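Local coordinates for tail fiber protein (Acinetobacter phage AM24, PDB 5W5P) that probably recognises, and may depolymerise, the capsular polysaccharide of Acinetobacter baumannii as a trimeric tailspike of the phage particle, at residues Gly170-Tyr176 and Gly207-Asp213. Residue numbers count along the deposited sequence, not the author numbering.
Sequences GARVWVY and GLRFQGD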
ATOM      1  N   GLY A 170       6.539  27.034   9.767  1.00 42.81           N
ATOM      2  CA  GLY A 170       6.534  27.715   8.487  1.00 39.68           C
ATOM      3  C   GLY A 170       7.846  28.360   8.104  1.00 42.07           C
ATOM      4  O   GLY A 170       7.963  28.853   6.974  1.00 43.89           O
ATOM      5  N   ALA A 171       8.838  28.370   8.993  1.00 41.72           N
ATOM      6  CA  ALA A 171      10.097  29.037   8.706  1.00 38.86           C
ATOM      7  C   ALA A 171      10.784  28.412   7.494  1.00 43.68           C
ATOM      8  O   ALA A 171      10.489  27.285   7.082  1.00 43.19           O
ATOM      9  CB  ALA A 171      11.021  28.974   9.922  1.00 38.78           C
ATOM     10  N   ARG A 172      11.717  29.166   6.923  1.00 43.61           N
ATOM     11  CA  ARG A 172      12.524  28.713   5.802  1.00 44.19           C
ATOM     12  C   ARG A 172      13.970  28.542   6.244  1.00 45.18           C
ATOM     13  O   ARG A 172      14.484  29.339   7.035  1.00 44.78           O
ATOM     14  CB  ARG A 172      12.449  29.702   4.636  1.00 47.05           C
ATOM     15  CG  ARG A 172      13.344  29.341   3.466  1.00 49.07           C
ATOM     16  CD  ARG A 172      13.715  30.565   2.663  1.00 50.38           C
ATOM     17  NE  ARG A 172      12.704  30.857   1.658  1.00 55.57           N
ATOM     18  CZ  ARG A 172      12.134  32.043   1.490  1.00 62.17           C
ATOM     19  NH1 ARG A 172      12.482  33.066   2.256  1.00 59.22           N
ATOM     20  NH2 ARG A 172      11.219  32.204   0.543  1.00 72.39           N
ATOM     21  N   VAL A 173      14.617  27.493   5.742  1.00 42.49           N
ATOM     22  CA  VAL A 173      16.026  27.226   6.005  1.00 39.90           C
ATOM     23  C   VAL A 173      16.728  27.138   4.658  1.00 42.30           C
ATOM     24  O   VAL A 173      16.466  26.216   3.877  1.00 43.50           O
ATOM     25  CB  VAL A 173      16.235  25.939   6.816  1.00 38.26           C
ATOM     26  CG1 VAL A 173      17.726  25.636   6.974  1.00 38.13           C
ATOM     27  CG2 VAL A 173      15.558  26.045   8.168  1.00 37.68           C
ATOM     28  N   TRP A 174      17.604  28.100   4.376  1.00 42.87           N
ATOM     29  CA  TRP A 174      18.488  28.003   3.223  1.00 43.39           C
ATOM     30  C   TRP A 174      19.608  27.020   3.532  1.00 44.12           C
ATOM     31  O   TRP A 174      20.276  27.134   4.565  1.00 43.85           O
ATOM     32  CB  TRP A 174      19.076  29.365   2.871  1.00 41.70           C
ATOM     33  CG  TRP A 174      18.075  30.363   2.406  1.00 46.22           C
ATOM     34  CD1 TRP A 174      17.474  31.331   3.158  1.00 47.07           C
ATOM     35  CD2 TRP A 174      17.565  30.513   1.076  1.00 44.11           C
ATOM     36  NE1 TRP A 174      16.616  32.069   2.381  1.00 48.07           N
ATOM     37  CE2 TRP A 174      16.655  31.591   1.098  1.00 46.15           C
ATOM     38  CE3 TRP A 174      17.791  29.844  -0.131  1.00 42.50           C
ATOM     39  CZ2 TRP A 174      15.970  32.015  -0.039  1.00 43.67           C
ATOM     40  CZ3 TRP A 174      17.111  30.266  -1.260  1.00 44.54           C
ATOM     41  CH2 TRP A 174      16.209  31.341  -1.204  1.00 45.71           C
ATOM     42  N   VAL A 175      19.818  26.059   2.637  1.00 45.29           N
ATOM     43  CA  VAL A 175      20.736  24.950   2.870  1.00 46.25           C
ATOM     44  C   VAL A 175      21.959  25.122   1.981  1.00 51.95           C
ATOM     45  O   VAL A 175      21.831  25.353   0.773  1.00 54.76           O
ATOM     46  CB  VAL A 175      20.055  23.599   2.607  1.00 45.81           C
ATOM     47  CG1 VAL A 175      20.972  22.461   3.018  1.00 47.66           C
ATOM     48  CG2 VAL A 175      18.723  23.529   3.345  1.00 45.70           C
ATOM     49  N   TYR A 176      23.143  25.001   2.582  1.00 53.89           N
ATOM     50  CA  TYR A 176      24.421  25.079   1.864  1.00 52.76           C
ATOM     51  C   TYR A 176      25.320  23.983   2.435  1.00 51.66           C
ATOM     52  O   TYR A 176      26.016  24.196   3.431  1.00 47.03           O
ATOM     53  CB  TYR A 176      25.059  26.458   1.998  1.00 48.63           C
ATOM     54  CG  TYR A 176      24.329  27.545   1.252  1.00 49.78           C
ATOM     55  CD1 TYR A 176      23.275  28.232   1.843  1.00 46.97           C
ATOM     56  CD2 TYR A 176      24.692  27.891  -0.043  1.00 53.59           C
ATOM     57  CE1 TYR A 176      22.602  29.230   1.167  1.00 47.26           C
ATOM     58  CE2 TYR A 176      24.021  28.887  -0.729  1.00 56.26           C
ATOM     59  CZ  TYR A 176      22.977  29.554  -0.116  1.00 55.29           C
ATOM     60  OH  TYR A 176      22.304  30.549  -0.789  1.00 62.68           O
ATOM     61  N   GLY A 207       6.426  21.461   9.131  1.00 42.44           N
ATOM     62  CA  GLY A 207       6.353  22.908   9.209  1.00 39.64           C
ATOM     63  C   GLY A 207       7.609  23.645   8.802  1.00 40.79           C
ATOM     64  O   GLY A 207       7.810  24.786   9.234  1.00 40.53           O
ATOM     65  N   LEU A 208       8.461  23.028   7.980  1.00 36.94           N
ATOM     66  CA  LEU A 208       9.730  23.612   7.569  1.00 37.83           C
ATOM     67  C   LEU A 208       9.830  23.649   6.053  1.00 39.24           C
ATOM     68  O   LEU A 208       9.367  22.737   5.359  1.00 41.09           O
ATOM     69  CB  LEU A 208      10.917  22.818   8.116  1.00 38.45           C
ATOM     70  CG  LEU A 208      11.300  23.040   9.571  1.00 40.09           C
ATOM     71  CD1 LEU A 208      12.456  22.129   9.926  1.00 35.38           C
ATOM     72  CD2 LEU A 208      11.650  24.504   9.814  1.00 36.36           C
ATOM     73  N   ARG A 209      10.462  24.704   5.545  1.00 37.57           N
ATOM     74  CA  ARG A 209      10.713  24.873   4.116  1.00 38.54           C
ATOM     75  C   ARG A 209      12.222  24.888   3.909  1.00 40.63           C
ATOM     76  O   ARG A 209      12.879  25.896   4.180  1.00 43.71           O
ATOM     77  CB  ARG A 209      10.072  26.155   3.601  1.00 42.87           C
ATOM     78  CG  ARG A 209       8.560  26.195   3.725  1.00 43.24           C
ATOM     79  CD  ARG A 209       8.015  27.542   3.292  1.00 40.37           C
ATOM     80  NE  ARG A 209       8.383  28.599   4.225  1.00 44.23           N
ATOM     81  CZ  ARG A 209       8.721  29.837   3.868  1.00 44.94           C
ATOM     82  NH1 ARG A 209       8.750  30.179   2.587  1.00 42.70           N
ATOM     83  NH2 ARG A 209       9.029  30.735   4.794  1.00 41.73           N
ATOM     84  N   PHE A 210      12.778  23.771   3.445  1.00 41.33           N
ATOM     85  CA  PHE A 210      14.191  23.703   3.105  1.00 38.60           C
ATOM     86  C   PHE A 210      14.365  24.151   1.662  1.00 38.98           C
ATOM     87  O   PHE A 210      13.647  23.687   0.774  1.00 44.11           O
ATOM     88  CB  PHE A 210      14.734  22.289   3.311  1.00 36.00           C
ATOM     89  CG  PHE A 210      14.816  21.879   4.757  1.00 35.67           C
ATOM     90  CD1 PHE A 210      13.894  20.998   5.301  1.00 35.06           C
ATOM     91  CD2 PHE A 210      15.813  22.389   5.578  1.00 36.06           C
ATOM     92  CE1 PHE A 210      13.975  20.615   6.635  1.00 34.88           C
ATOM     93  CE2 PHE A 210      15.894  22.025   6.909  1.00 35.85           C
ATOM     94  CZ  PHE A 210      14.974  21.136   7.441  1.00 37.84           C
ATOM     95  N   GLN A 211      15.296  25.069   1.431  1.00 42.61           N
ATOM     96  CA  GLN A 211      15.437  25.690   0.123  1.00 46.88           C
ATOM     97  C   GLN A 211      16.906  25.885  -0.216  1.00 48.40           C
ATOM     98  O   GLN A 211      17.701  26.294   0.637  1.00 48.77           O
ATOM     99  CB  GLN A 211      14.703  27.042   0.074  1.00 48.10           C
ATOM    100  CG  GLN A 211      14.632  27.670  -1.314  1.00 49.23           C
ATOM    101  CD  GLN A 211      13.587  28.773  -1.412  1.00 49.91           C
ATOM    102  OE1 GLN A 211      12.684  28.866  -0.577  1.00 48.22           O
ATOM    103  NE2 GLN A 211      13.707  29.617  -2.436  1.00 49.08           N
ATOM    104  N   GLY A 212      17.260  25.577  -1.467  1.00 44.82           N
ATOM    105  CA  GLY A 212      18.560  25.896  -2.009  1.00 41.86           C
ATOM    106  C   GLY A 212      18.420  26.902  -3.143  1.00 45.54           C
ATOM    107  O   GLY A 212      17.317  27.179  -3.626  1.00 47.51           O
ATOM    108  N   ASP A 213      19.559  27.455  -3.560  1.00 48.12           N
ATOM    109  CA  ASP A 213      19.570  28.409  -4.663  1.00 53.04           C
ATOM    110  C   ASP A 213      19.677  27.742  -6.030  1.00 57.62           C
ATOM    111  O   ASP A 213      19.526  28.424  -7.050  1.00 63.40           O
ATOM    112  CB  ASP A 213      20.718  29.415  -4.493  1.00 53.16           C
ATOM    113  CG  ASP A 213      22.060  28.750  -4.271  1.00 54.03           C
ATOM    114  OD1 ASP A 213      22.148  27.514  -4.404  1.00 56.31           O
ATOM    115  OD2 ASP A 213      23.033  29.461  -3.955  1.00 56.56           O
TER
HETATM  116  O   HOH W   1      22.085  26.333  -1.919  1.00 42.12           O
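Five backbone hydrogen bonds set the register: Gly170 N to Gly207 O (2.6 Å), Arg209 N to Ala171 O (3.0 Å), Val173 N to Arg209 O (2.8 Å), Gln211 N to Val173 O (2.9 Å) and Val175 N to Gln211 O (2.9 Å). Strands 172-175 and 209-211 run parallel, 24° apart at 4.7 Å between axes, as neighbouring rungs of the right-handed parallel beta-helix usual in tailspikes. Strands 144-147 and 235-237 continue the sheet beyond them.

Side chains add to the ladder. Arg209 NE donates to Gly170 O (2.8 Å), and Arg172 NE to Gln211 OE1 (3.0 Å). At phi 112° and psi -6°, a CB on Gly170 would clash with the preceding carbonyl O, which accounts for a glycine here. The two guanidinium groups come close, Arg172 NH2 to Arg209 NH1 3.8 Å, but Asp161 of the second subunit salt-bridges Arg172 and accepts from Arg209 through its backbone O, while Ser144 binds Arg172 NH1.

Gln211 CB lies over one face of the Trp174 ring. On the other sheet face, Phe210 CD2 meets Val173 CB at 3.8 Å, and Val175 CG2 also approaches Phe210 CD2 at 3.8 Å; the Phe210 ring continues against Tyr236 of the next rung.

The chemistry thus differs between faces: Val173, Val175 and Phe210 form an apolar cluster, whereas Arg172, Arg209 and Gln211, beside Trp174, make a largely polar face that meets the second subunit, tying rung stacking to trimer assembly.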